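Long-range contacts in short-chain dehydrogenase/reductase SDR (Burkholderia phymatum, PDB 5IG2), which binds NAD and, as a member of the short-chain dehydrogenase/reductase family, probably oxidises or reduces substrates at a CH-OH group with this cofactor: residues B[14-19]-B[38-43]; B[64-69]-B[86-91]; B[112-117]-B[208-213]. All blocks are in the same frame, centred on the assembly; numbering follows the deposited sequence.

Contact 1 (B[14-19]-B[38-43])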
loop_
_atom_site.group_PDB
_atom_site.type_symbol
_atom_site.label_atom_id
_atom_site.label_comp_id
_atom_site.label_asym_id
_atom_site.label_seq_id
_atom_site.Cartn_x
_atom_site.Cartn_y
_atom_site.Cartn_z
ATOM N N GLY B 14 46.928 20.158 -13.744
ATOM C CA GLY B 14 47.693 20.189 -14.972
ATOM C C GLY B 14 48.975 19.379 -14.969
ATOM O O GLY B 14 49.636 19.299 -16.015
ATOM N N LYS B 15 49.357 18.783 -13.834
ATOM C CA LYS B 15 50.555 17.959 -13.723
ATOM C C LYS B 15 50.251 16.498 -14.072
ATOM O O LYS B 15 49.095 16.075 -14.145
ATOM C CB LYS B 15 51.135 18.051 -12.316
ATOM C CG LYS B 15 51.366 19.471 -11.834
ATOM C CD LYS B 15 52.369 20.190 -12.691
ATOM C CE LYS B 15 52.660 21.565 -12.134
ATOM N NZ LYS B 15 53.699 22.245 -12.967
ATOM N N VAL B 16 51.313 15.717 -14.277
ATOM C CA VAL B 16 51.198 14.343 -14.758
ATOM C C VAL B 16 51.532 13.369 -13.633
ATOM O O VAL B 16 52.622 13.428 -13.050
ATOM C CB VAL B 16 52.108 14.098 -15.972
ATOM C CG1 VAL B 16 51.997 12.659 -16.425
ATOM C CG2 VAL B 16 51.732 15.049 -17.100
ATOM N N ALA B 17 50.606 12.453 -13.356
ATOM C CA ALA B 17 50.810 11.385 -12.382
ATOM C C ALA B 17 50.898 10.040 -13.095
ATOM O O ALA B 17 50.082 9.740 -13.972
ATOM C CB ALA B 17 49.684 11.356 -11.350
ATOM N N VAL B 18 51.904 9.249 -12.730
ATOM C CA VAL B 18 52.042 7.860 -13.155
ATOM C C VAL B 18 51.765 6.996 -11.936
ATOM O O VAL B 18 52.407 7.171 -10.890
ATOM C CB VAL B 18 53.447 7.573 -13.717
ATOM C CG1 VAL B 18 53.620 6.078 -14.029
ATOM C CG2 VAL B 18 53.720 8.424 -14.949
ATOM N N ILE B 19 50.818 6.066 -12.065
ATOM C CA ILE B 19 50.387 5.241 -10.943
ATOM C C ILE B 19 50.459 3.780 -11.354
ATOM O O ILE B 19 49.817 3.378 -12.334
ATOM C CB ILE B 19 48.962 5.585 -10.486
ATOM C CG1 ILE B 19 48.859 7.057 -10.091
ATOM C CG2 ILE B 19 48.541 4.669 -9.342
ATOM C CD1 ILE B 19 47.435 7.591 -10.183
ATOM N N GLY B 38 42.690 17.611 -11.217
ATOM C CA GLY B 38 43.050 18.081 -12.537
ATOM C C GLY B 38 44.338 17.517 -13.083
ATOM O O GLY B 38 44.890 18.086 -14.033
ATOM N N MET B 39 44.833 16.418 -12.522
ATOM C CA MET B 39 46.054 15.808 -13.030
ATOM C C MET B 39 45.772 14.979 -14.279
ATOM O O MET B 39 44.693 14.404 -14.437
ATOM C CB MET B 39 46.698 14.916 -11.969
ATOM C CG MET B 39 46.927 15.572 -10.621
ATOM S SD MET B 39 48.144 14.626 -9.676
ATOM C CE MET B 39 49.628 15.129 -10.560
ATOM N N LYS B 40 46.759 14.940 -15.175
ATOM C CA LYS B 40 46.768 13.988 -16.280
ATOM C C LYS B 40 47.308 12.659 -15.773
ATOM O O LYS B 40 48.254 12.630 -14.987
ATOM C CB LYS B 40 47.627 14.517 -17.426
ATOM C CG LYS B 40 47.154 15.872 -17.946
ATOM C CD LYS B 40 48.187 16.537 -18.832
ATOM C CE LYS B 40 47.705 17.902 -19.279
ATOM N NZ LYS B 40 48.579 18.478 -20.331
ATOM N N LEU B 41 46.688 11.555 -16.192
ATOM C CA LEU B 41 46.920 10.259 -15.556
ATOM C C LEU B 41 47.525 9.262 -16.531
ATOM O O LEU B 41 47.010 9.084 -17.642
ATOM C CB LEU B 41 45.628 9.669 -14.982
ATOM C CG LEU B 41 44.907 10.540 -13.955
ATOM C CD1 LEU B 41 43.592 9.892 -13.559
ATOM C CD2 LEU B 41 45.797 10.786 -12.730
ATOM N N VAL B 42 48.604 8.606 -16.097
ATOM C CA VAL B 42 49.182 7.448 -16.777
ATOM C C VAL B 42 49.046 6.269 -15.820
ATOM O O VAL B 42 49.748 6.204 -14.804
ATOM C CB VAL B 42 50.646 7.687 -17.176
ATOM C CG1 VAL B 42 51.221 6.469 -17.894
ATOM C CG2 VAL B 42 50.753 8.937 -18.053
ATOM N N LEU B 43 48.131 5.350 -16.118
ATOM C CA LEU B 43 47.767 4.283 -15.193
ATOM C C LEU B 43 48.308 2.950 -15.692
ATOM O O LEU B 43 48.154 2.613 -16.869
ATOM C CB LEU B 43 46.249 4.217 -15.020
ATOM C CG LEU B 43 45.577 5.536 -14.603
ATOM C CD1 LEU B 43 44.098 5.333 -14.312
ATOM C CD2 LEU B 43 46.279 6.150 -13.400
#

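Contact 2 (B[64-69]-B[86-91])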
loop_
_atom_site.group_PDB
_atom_site.type_symbol
_atom_site.label_atom_id
_atom_site.label_comp_id
_atom_site.label_asym_id
_atom_site.label_seq_id
_atom_site.Cartn_x
_atom_site.Cartn_y
_atom_site.Cartn_z
ATOM N N GLU B 64 41.852 13.269 -18.376
ATOM C CA GLU B 64 42.861 12.947 -19.384
ATOM C C GLU B 64 43.694 11.792 -18.847
ATOM O O GLU B 64 44.489 11.975 -17.922
ATOM C CB GLU B 64 43.770 14.132 -19.679
ATOM C CG GLU B 64 43.183 15.230 -20.501
ATOM C CD GLU B 64 44.229 16.274 -20.814
ATOM O OE1 GLU B 64 45.059 16.022 -21.713
ATOM O OE2 GLU B 64 44.244 17.322 -20.134
ATOM N N VAL B 65 43.531 10.612 -19.434
ATOM C CA VAL B 65 44.077 9.390 -18.854
ATOM C C VAL B 65 44.457 8.439 -19.980
ATOM O O VAL B 65 43.757 8.347 -20.993
ATOM C CB VAL B 65 43.055 8.747 -17.887
ATOM C CG1 VAL B 65 41.716 8.551 -18.577
ATOM C CG2 VAL B 65 43.573 7.417 -17.342
ATOM N N ILE B 66 45.584 7.748 -19.810
ATOM C CA ILE B 66 45.906 6.585 -20.624
ATOM C C ILE B 66 46.188 5.411 -19.696
ATOM O O ILE B 66 46.651 5.585 -18.563
ATOM C CB ILE B 66 47.104 6.817 -21.575
ATOM C CG1 ILE B 66 48.394 7.047 -20.779
ATOM C CG2 ILE B 66 46.816 7.954 -22.531
ATOM C CD1 ILE B 66 49.646 7.094 -21.632
ATOM N N GLY B 67 45.879 4.209 -20.179
ATOM C CA GLY B 67 46.162 2.988 -19.453
ATOM C C GLY B 67 47.162 2.135 -20.207
ATOM O O GLY B 67 47.012 1.912 -21.411
ATOM N N VAL B 68 48.189 1.654 -19.518
ATOM C CA VAL B 68 49.280 0.922 -20.144
ATOM C C VAL B 68 49.498 -0.350 -19.340
ATOM O O VAL B 68 50.004 -0.289 -18.211
ATOM C CB VAL B 68 50.574 1.743 -20.202
ATOM C CG1 VAL B 68 51.696 0.929 -20.884
ATOM C CG2 VAL B 68 50.347 3.081 -20.905
ATOM N N ARG B 69 49.142 -1.499 -19.917
ATOM C CA ARG B 69 49.436 -2.764 -19.262
ATOM C C ARG B 69 50.939 -2.876 -19.024
ATOM O O ARG B 69 51.739 -2.744 -19.957
ATOM C CB ARG B 69 48.926 -3.932 -20.101
ATOM C CG ARG B 69 49.097 -5.274 -19.412
ATOM C CD ARG B 69 48.896 -6.437 -20.361
ATOM N NE ARG B 69 48.373 -7.604 -19.658
ATOM C CZ ARG B 69 49.125 -8.510 -19.045
ATOM N NH1 ARG B 69 50.447 -8.386 -19.049
ATOM N NH2 ARG B 69 48.554 -9.536 -18.426
ATOM N N LEU B 86 55.704 10.085 -21.422
ATOM C CA LEU B 86 56.285 11.248 -22.084
ATOM C C LEU B 86 55.662 11.470 -23.453
ATOM O O LEU B 86 55.457 12.618 -23.868
ATOM C CB LEU B 86 57.800 11.077 -22.195
ATOM C CG LEU B 86 58.533 10.986 -20.849
ATOM C CD1 LEU B 86 60.029 10.787 -21.048
ATOM C CD2 LEU B 86 58.264 12.225 -20.004
ATOM N N GLU B 87 55.345 10.386 -24.170
ATOM C CA GLU B 87 54.726 10.530 -25.485
ATOM C C GLU B 87 53.325 11.135 -25.373
ATOM O O GLU B 87 52.938 11.974 -26.196
ATOM C CB GLU B 87 54.700 9.171 -26.192
ATOM C CG GLU B 87 53.924 9.126 -27.502
ATOM C CD GLU B 87 54.433 10.116 -28.547
ATOM O OE1 GLU B 87 53.613 10.583 -29.373
ATOM O OE2 GLU B 87 55.646 10.427 -28.545
ATOM N N ALA B 88 52.565 10.760 -24.339
ATOM C CA ALA B 88 51.208 11.282 -24.205
ATOM C C ALA B 88 51.185 12.685 -23.609
ATOM O O ALA B 88 50.395 13.526 -24.041
ATOM C CB ALA B 88 50.358 10.340 -23.350
ATOM N N PHE B 89 52.022 12.963 -22.609
ATOM C CA PHE B 89 51.887 14.205 -21.868
ATOM C C PHE B 89 53.174 15.006 -21.715
ATOM O O PHE B 89 53.128 16.094 -21.131
ATOM C CB PHE B 89 51.309 13.926 -20.472
ATOM C CG PHE B 89 49.967 13.262 -20.494
ATOM C CD1 PHE B 89 48.892 13.863 -21.134
ATOM C CD2 PHE B 89 49.773 12.040 -19.862
ATOM C CE1 PHE B 89 47.646 13.256 -21.145
ATOM C CE2 PHE B 89 48.524 11.424 -19.877
ATOM C CZ PHE B 89 47.461 12.036 -20.514
ATOM N N GLY B 90 54.315 14.503 -22.195
ATOM C CA GLY B 90 55.552 15.269 -22.225
ATOM C C GLY B 90 56.319 15.380 -20.918
ATOM O O GLY B 90 57.497 15.764 -20.945
ATOM N N LYS B 91 55.700 15.062 -19.782
ATOM C CA LYS B 91 56.279 15.283 -18.465
ATOM C C LYS B 91 55.807 14.170 -17.542
ATOM O O LYS B 91 54.784 13.530 -17.793
ATOM C CB LYS B 91 55.854 16.630 -17.858
ATOM C CG LYS B 91 56.029 17.866 -18.733
ATOM C CD LYS B 91 57.430 18.441 -18.610
ATOM C CE LYS B 91 57.535 19.807 -19.290
ATOM N NZ LYS B 91 56.665 20.838 -18.638
#

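Contact 3 (B[112-117]-B[208-213]). With NAD (nicotinamide-adenine-dinucleotide), chain F.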
loop_
_atom_site.group_PDB
_atom_site.type_symbol
_atom_site.label_atom_id
_atom_site.label_comp_id
_atom_site.label_asym_id
_atom_site.label_seq_id
_atom_site.Cartn_x
_atom_site.Cartn_y
_atom_site.Cartn_z
ATOM N N ALA B 112 61.003 -20.939 -3.424
ATOM C CA ALA B 112 61.837 -19.961 -4.119
ATOM C C ALA B 112 60.993 -19.073 -5.025
ATOM O O ALA B 112 61.226 -17.860 -5.120
ATOM C CB ALA B 112 62.928 -20.670 -4.927
ATOM N N ASN B 113 59.998 -19.662 -5.696
ATOM C CA ASN B 113 59.120 -18.879 -6.561
ATOM C C ASN B 113 58.360 -17.820 -5.767
ATOM O O ASN B 113 58.097 -16.723 -6.277
ATOM C CB ASN B 113 58.134 -19.795 -7.297
ATOM C CG ASN B 113 58.743 -20.480 -8.512
ATOM O OD1 ASN B 113 59.849 -20.150 -8.949
ATOM N ND2 ASN B 113 58.009 -21.433 -9.071
ATOM N N ASP B 114 57.969 -18.138 -4.528
ATOM C CA ASP B 114 57.279 -17.146 -3.706
ATOM C C ASP B 114 58.171 -15.935 -3.459
ATOM O O ASP B 114 57.727 -14.784 -3.570
ATOM C CB ASP B 114 56.846 -17.749 -2.367
ATOM C CG ASP B 114 55.754 -18.801 -2.502
ATOM O OD1 ASP B 114 54.988 -18.780 -3.491
ATOM O OD2 ASP B 114 55.676 -19.662 -1.594
ATOM N N TRP B 115 59.433 -16.183 -3.095
ATOM C CA TRP B 115 60.378 -15.091 -2.885
ATOM C C TRP B 115 60.570 -14.279 -4.161
ATOM O O TRP B 115 60.541 -13.046 -4.133
ATOM C CB TRP B 115 61.723 -15.639 -2.406
ATOM C CG TRP B 115 61.744 -16.158 -0.999
ATOM C CD1 TRP B 115 61.526 -17.444 -0.595
ATOM C CD2 TRP B 115 62.039 -15.409 0.187
ATOM N NE1 TRP B 115 61.639 -17.536 0.772
ATOM C CE2 TRP B 115 61.958 -16.304 1.277
ATOM C CE3 TRP B 115 62.354 -14.072 0.436
ATOM C CZ2 TRP B 115 62.184 -15.901 2.598
ATOM C CZ3 TRP B 115 62.576 -13.674 1.749
ATOM C CH2 TRP B 115 62.488 -14.584 2.812
ATOM N N ALA B 116 60.802 -14.959 -5.287
ATOM C CA ALA B 116 61.017 -14.252 -6.548
ATOM C C ALA B 116 59.801 -13.414 -6.937
ATOM O O ALA B 116 59.943 -12.303 -7.466
ATOM C CB ALA B 116 61.346 -15.253 -7.654
ATOM N N TRP B 117 58.598 -13.941 -6.713
ATOM C CA TRP B 117 57.390 -13.221 -7.095
ATOM C C TRP B 117 57.230 -11.950 -6.268
ATOM O O TRP B 117 57.118 -10.844 -6.814
ATOM C CB TRP B 117 56.173 -14.127 -6.921
ATOM C CG TRP B 117 54.846 -13.456 -7.223
ATOM C CD1 TRP B 117 54.574 -12.592 -8.245
ATOM C CD2 TRP B 117 53.627 -13.600 -6.478
ATOM N NE1 TRP B 117 53.251 -12.201 -8.191
ATOM C CE2 TRP B 117 52.650 -12.803 -7.114
ATOM C CE3 TRP B 117 53.265 -14.330 -5.338
ATOM C CZ2 TRP B 117 51.327 -12.719 -6.651
ATOM C CZ3 TRP B 117 51.949 -14.239 -4.868
ATOM C CH2 TRP B 117 50.997 -13.437 -5.528
ATOM N N ARG B 208 45.834 -13.942 -7.961
ATOM C CA ARG B 208 45.189 -13.812 -9.265
ATOM C C ARG B 208 46.143 -13.258 -10.314
ATOM O O ARG B 208 45.944 -13.505 -11.509
ATOM C CB ARG B 208 43.927 -12.934 -9.167
ATOM C CG ARG B 208 44.180 -11.417 -9.090
ATOM C CD ARG B 208 42.927 -10.621 -8.612
ATOM N NE ARG B 208 43.167 -9.177 -8.474
ATOM C CZ ARG B 208 43.698 -8.589 -7.394
ATOM N NH1 ARG B 208 44.069 -9.310 -6.337
ATOM N NH2 ARG B 208 43.877 -7.270 -7.360
ATOM N N VAL B 209 47.181 -12.512 -9.905
ATOM C CA VAL B 209 48.143 -11.961 -10.856
ATOM C C VAL B 209 49.542 -12.549 -10.665
ATOM O O VAL B 209 50.522 -11.952 -11.107
ATOM C CB VAL B 209 48.187 -10.420 -10.806
ATOM C CG1 VAL B 209 46.891 -9.817 -11.338
ATOM C CG2 VAL B 209 48.509 -9.920 -9.396
ATOM N N ARG B 210 49.664 -13.703 -10.017
ATOM C CA ARG B 210 50.958 -14.374 -10.004
ATOM C C ARG B 210 51.232 -14.914 -11.404
ATOM O O ARG B 210 50.354 -15.559 -11.994
ATOM C CB ARG B 210 51.004 -15.509 -8.978
ATOM C CG ARG B 210 52.353 -16.243 -8.939
ATOM C CD ARG B 210 52.252 -17.635 -8.303
ATOM N NE ARG B 210 52.024 -17.567 -6.864
ATOM C CZ ARG B 210 52.955 -17.767 -5.937
ATOM N NH1 ARG B 210 54.205 -18.073 -6.287
ATOM N NH2 ARG B 210 52.633 -17.671 -4.650
ATOM N N PRO B 211 52.408 -14.653 -11.979
ATOM C CA PRO B 211 52.693 -15.155 -13.328
ATOM C C PRO B 211 52.804 -16.666 -13.331
ATOM O O PRO B 211 53.201 -17.283 -12.339
ATOM C CB PRO B 211 54.032 -14.500 -13.681
ATOM C CG PRO B 211 54.636 -14.157 -12.397
ATOM C CD PRO B 211 53.509 -13.829 -11.457
ATOM N N GLU B 212 52.445 -17.258 -14.473
ATOM C CA GLU B 212 52.402 -18.714 -14.566
ATOM C C GLU B 212 53.765 -19.326 -14.275
ATOM O O GLU B 212 53.857 -20.392 -13.653
ATOM C CB GLU B 212 51.896 -19.136 -15.947
ATOM C CG GLU B 212 51.944 -20.643 -16.225
ATOM C CD GLU B 212 50.828 -21.436 -15.537
ATOM O OE1 GLU B 212 50.899 -22.691 -15.544
ATOM O OE2 GLU B 212 49.883 -20.814 -14.998
ATOM N N ALA B 213 54.839 -18.654 -14.689
ATOM C CA ALA B 213 56.170 -19.211 -14.492
ATOM C C ALA B 213 56.553 -19.315 -13.019
ATOM O O ALA B 213 57.442 -20.098 -12.679
ATOM C CB ALA B 213 57.200 -18.373 -15.246
HETATM P PA NAD F . 45.185 -4.440 -4.836
HETATM O O1A NAD F . 45.263 -5.887 -5.130
HETATM O O2A NAD F . 43.747 -3.910 -4.729
HETATM O O5B NAD F . 45.986 -3.535 -5.874
HETATM C C5B NAD F . 47.333 -3.868 -6.259
HETATM C C4B NAD F . 47.367 -3.885 -7.762
HETATM O O4B NAD F . 48.710 -4.181 -8.205
HETATM C C3B NAD F . 46.442 -4.913 -8.438
HETATM O O3B NAD F . 45.560 -4.290 -9.364
HETATM C C2B NAD F . 47.416 -5.858 -9.161
HETATM O O2B NAD F . 46.900 -6.329 -10.400
HETATM C C1B NAD F . 48.605 -4.937 -9.391
HETATM N N9A NAD F . 49.865 -5.631 -9.627
HETATM C C8A NAD F . 50.325 -6.760 -9.002
HETATM N N7A NAD F . 51.443 -7.230 -9.502
HETATM C C5A NAD F . 51.743 -6.344 -10.525
HETATM C C6A NAD F . 52.798 -6.290 -11.454
HETATM N N6A NAD F . 53.738 -7.233 -11.563
HETATM N N1A NAD F . 52.825 -5.249 -12.315
HETATM C C2A NAD F . 51.845 -4.338 -12.255
HETATM N N3A NAD F . 50.783 -4.298 -11.441
HETATM C C4A NAD F . 50.789 -5.340 -10.599
HETATM O O3 NAD F . 45.945 -4.130 -3.476
HETATM P PN NAD F . 46.346 -2.757 -2.762
HETATM O O1N NAD F . 45.668 -1.618 -3.430
HETATM O O2N NAD F . 46.146 -2.963 -1.310
HETATM O O5D NAD F . 47.906 -2.750 -3.078
HETATM C C5D NAD F . 48.621 -1.517 -3.313
HETATM C C4D NAD F . 49.833 -1.498 -2.414
HETATM O O4D NAD F . 49.436 -1.283 -1.038
HETATM C C3D NAD F . 50.681 -2.776 -2.420
HETATM O O3D NAD F . 52.060 -2.431 -2.480
HETATM C C2D NAD F . 50.365 -3.402 -1.060
HETATM O O2D NAD F . 51.444 -4.214 -0.614
HETATM C C1D NAD F . 50.200 -2.136 -0.233
HETATM N N1N NAD F . 49.492 -2.283 1.128
HETATM C C2N NAD F . 48.226 -2.736 1.156
HETATM C C3N NAD F . 47.553 -2.838 2.360
HETATM C C7N NAD F . 46.100 -3.184 2.462
HETATM O O7N NAD F . 45.646 -3.581 3.547
HETATM N N7N NAD F . 45.375 -3.162 1.355
HETATM C C4N NAD F . 48.209 -2.454 3.523
HETATM C C5N NAD F . 49.506 -1.974 3.462
HETATM C C6N NAD F . 50.140 -1.900 2.247
HETATM O O HOH W 1 52.250 -9.999 -9.990
#

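Contact 1 (B[14-19]-B[38-43])
V18 and V42 lie side by side and point the same way, with V18 CG2 3.9 Å from V42 CB. They belong to the first beta-alpha-beta unit of the Rossmann fold, in which strand 16-20 leads through helix 25-36 into strand 40-45. Over the two short segments the strand axes approach to 4.8 Å with 19° between their directions. The pairing follows from the alternating parallel bonds: A17 N donates to K40 O, V42 N to A17 O at 2.8 Å, and I19 N to V42 O.

Side chains alternate between two layers. V16, K40, V18 and V42 share one face, which helix 75-89 covers through L81 and F89. On the other, packed against helix 25-36, I19 and L43 also run side by side; L43 CG is anti to the carbonyl carbon, and beyond it the CD2 branch reaches I19 CD1 at 3.7 Å. The same branch of L41, CD2, leans over to A17 CB at 4.2 Å, so both leucines meet the first strand with one methyl.

M39, just before the second strand, lies at the N-terminal end of the paired strands. Its chain bends at the last torsion (chi3 75°), setting CE 3.7 Å from K15 CB and 3.9 Å from A17 CB, while K15's own chain leads away from the pair. G38 ends helix 25-36 in a Schellman motif with positive phi. G14 also has a positive phi, and both glycines have backbone angles that would press a CB against the preceding carbonyl. Between them runs a bond unlike those of the strands: G14 N donates to G38 O at 2.9 Å from well above the carbonyl plane, 56° out of it.

Contact 2 (B[64-69]-B[86-91])
I66 and A88 meet through single methyl groups, CD1 of the isoleucine lying 3.7 Å from CB of the alanine. I66 CG1 sits between the backbone N and the carbonyl carbon (chi1 65°), and from there the chain extends to the helix. The second junction is the F89 ring, whose outer atoms meet E64, V65 and I66. Its CZ lies 3.9 Å from E64 O and 4.3 Å from V65 N, the latter near the ring plane at the edge. E64 crosses the ring obliquely: OE1 comes to 3.8 Å from CE1, with carboxylate and ring planes 77° apart. I66 CG1 makes a looser approach to CE2 at 4.5 Å. These are van der Waals contacts, and the 187 Å² buried over both sides marks a modest interface near the surface.

Within the helix, A88 CB stands 3.9 Å above one face of the F89 ring, displaced toward the rim, so the alanine methyl touches both I66 and its neighbour's ring. F89 is the last helical residue. G90 follows with positive phi, and its N donates to L86 O at 2.8 Å across the last turn.

Farther out, K40 and V42 of strand 40-45 also pack on F89, which therefore spans two adjacent strands. Strand 65-69 pairs with strand 40-45, and V65, pointing away from the helix, packs on L43. K91, after the turn, forms a salt bridge with E142. Strand 65-69 is the outermost strand at this end of the chain's parallel sheet, and the closing turn of helix 75-89 against it is part of the alpha/beta layering of a Rossmann fold.

Contact 3 (B[112-117]-B[208-213])
At the adenosine side of the NAD pocket, the loop that follows strand 189-194 packs on the first turns of helix 112-140, with R210 meeting both D114 and W117. NH1 and NH2 of R210 approach end-on and share a single carboxylate oxygen, D114 OD1, with the NH2 bond at 2.8 Å. The carboxylate and guanidinium planes stand 65° apart, yet OD1 lies close to the guanidinium plane. OD1 also accepts from N216, and R210 NH2 has a second acidic partner in E207, an arrangement that would favour a charged arginine.

W117 CG is anti to its backbone N, and the indole attached there lies against R210 and P211. R210 CB lies over one face, 3.8 Å from the six-membered ring centroid in a CH-pi contact; farther along the chain, W117 CE3 sits over the centre of the guanidinium, whose plane is tilted 37° from the ring. P211 CD touches W117 CD1 at 3.6 Å.

In this Rossmann-fold family the loop after the sixth strand lies beside the cofactor. R208 and V209 reach NAD here, while V199 and T201, earlier in the loop, also bind it. R208 NH2 donates nearly straight (171°) to O1A of the adenosine-side phosphate, and V209 CG1 lies 3.6 Å from O2B of the ribose. A water in the indole plane accepts from W117 NE1 at 3.0 Å and donates to V209 O.

Contacts 1 and 2 adjoin, their centres about 8 Å apart. Strands 40-45 and 65-69 are neighbours in the sheet, and probable hydrogen bonds join L41 N to E64 O and L43 O to V68 N, each 2.8 Å. F89 CE2 of contact 2 packs on L41 O of contact 1 at 3.6 Å. The centre of contact 3 is about 30 Å from that of contact 1 and about 28 Å from that of contact 2, though its nearest atoms come within about 7 Å of contact 2 without touching. It alone holds NAD-pocket residues. The I19 side chain is about 9 Å from NAD, and the side chain of D45, which binds the cofactor, lies about 5 Å from that of V209 and about 7 Å from that of L43.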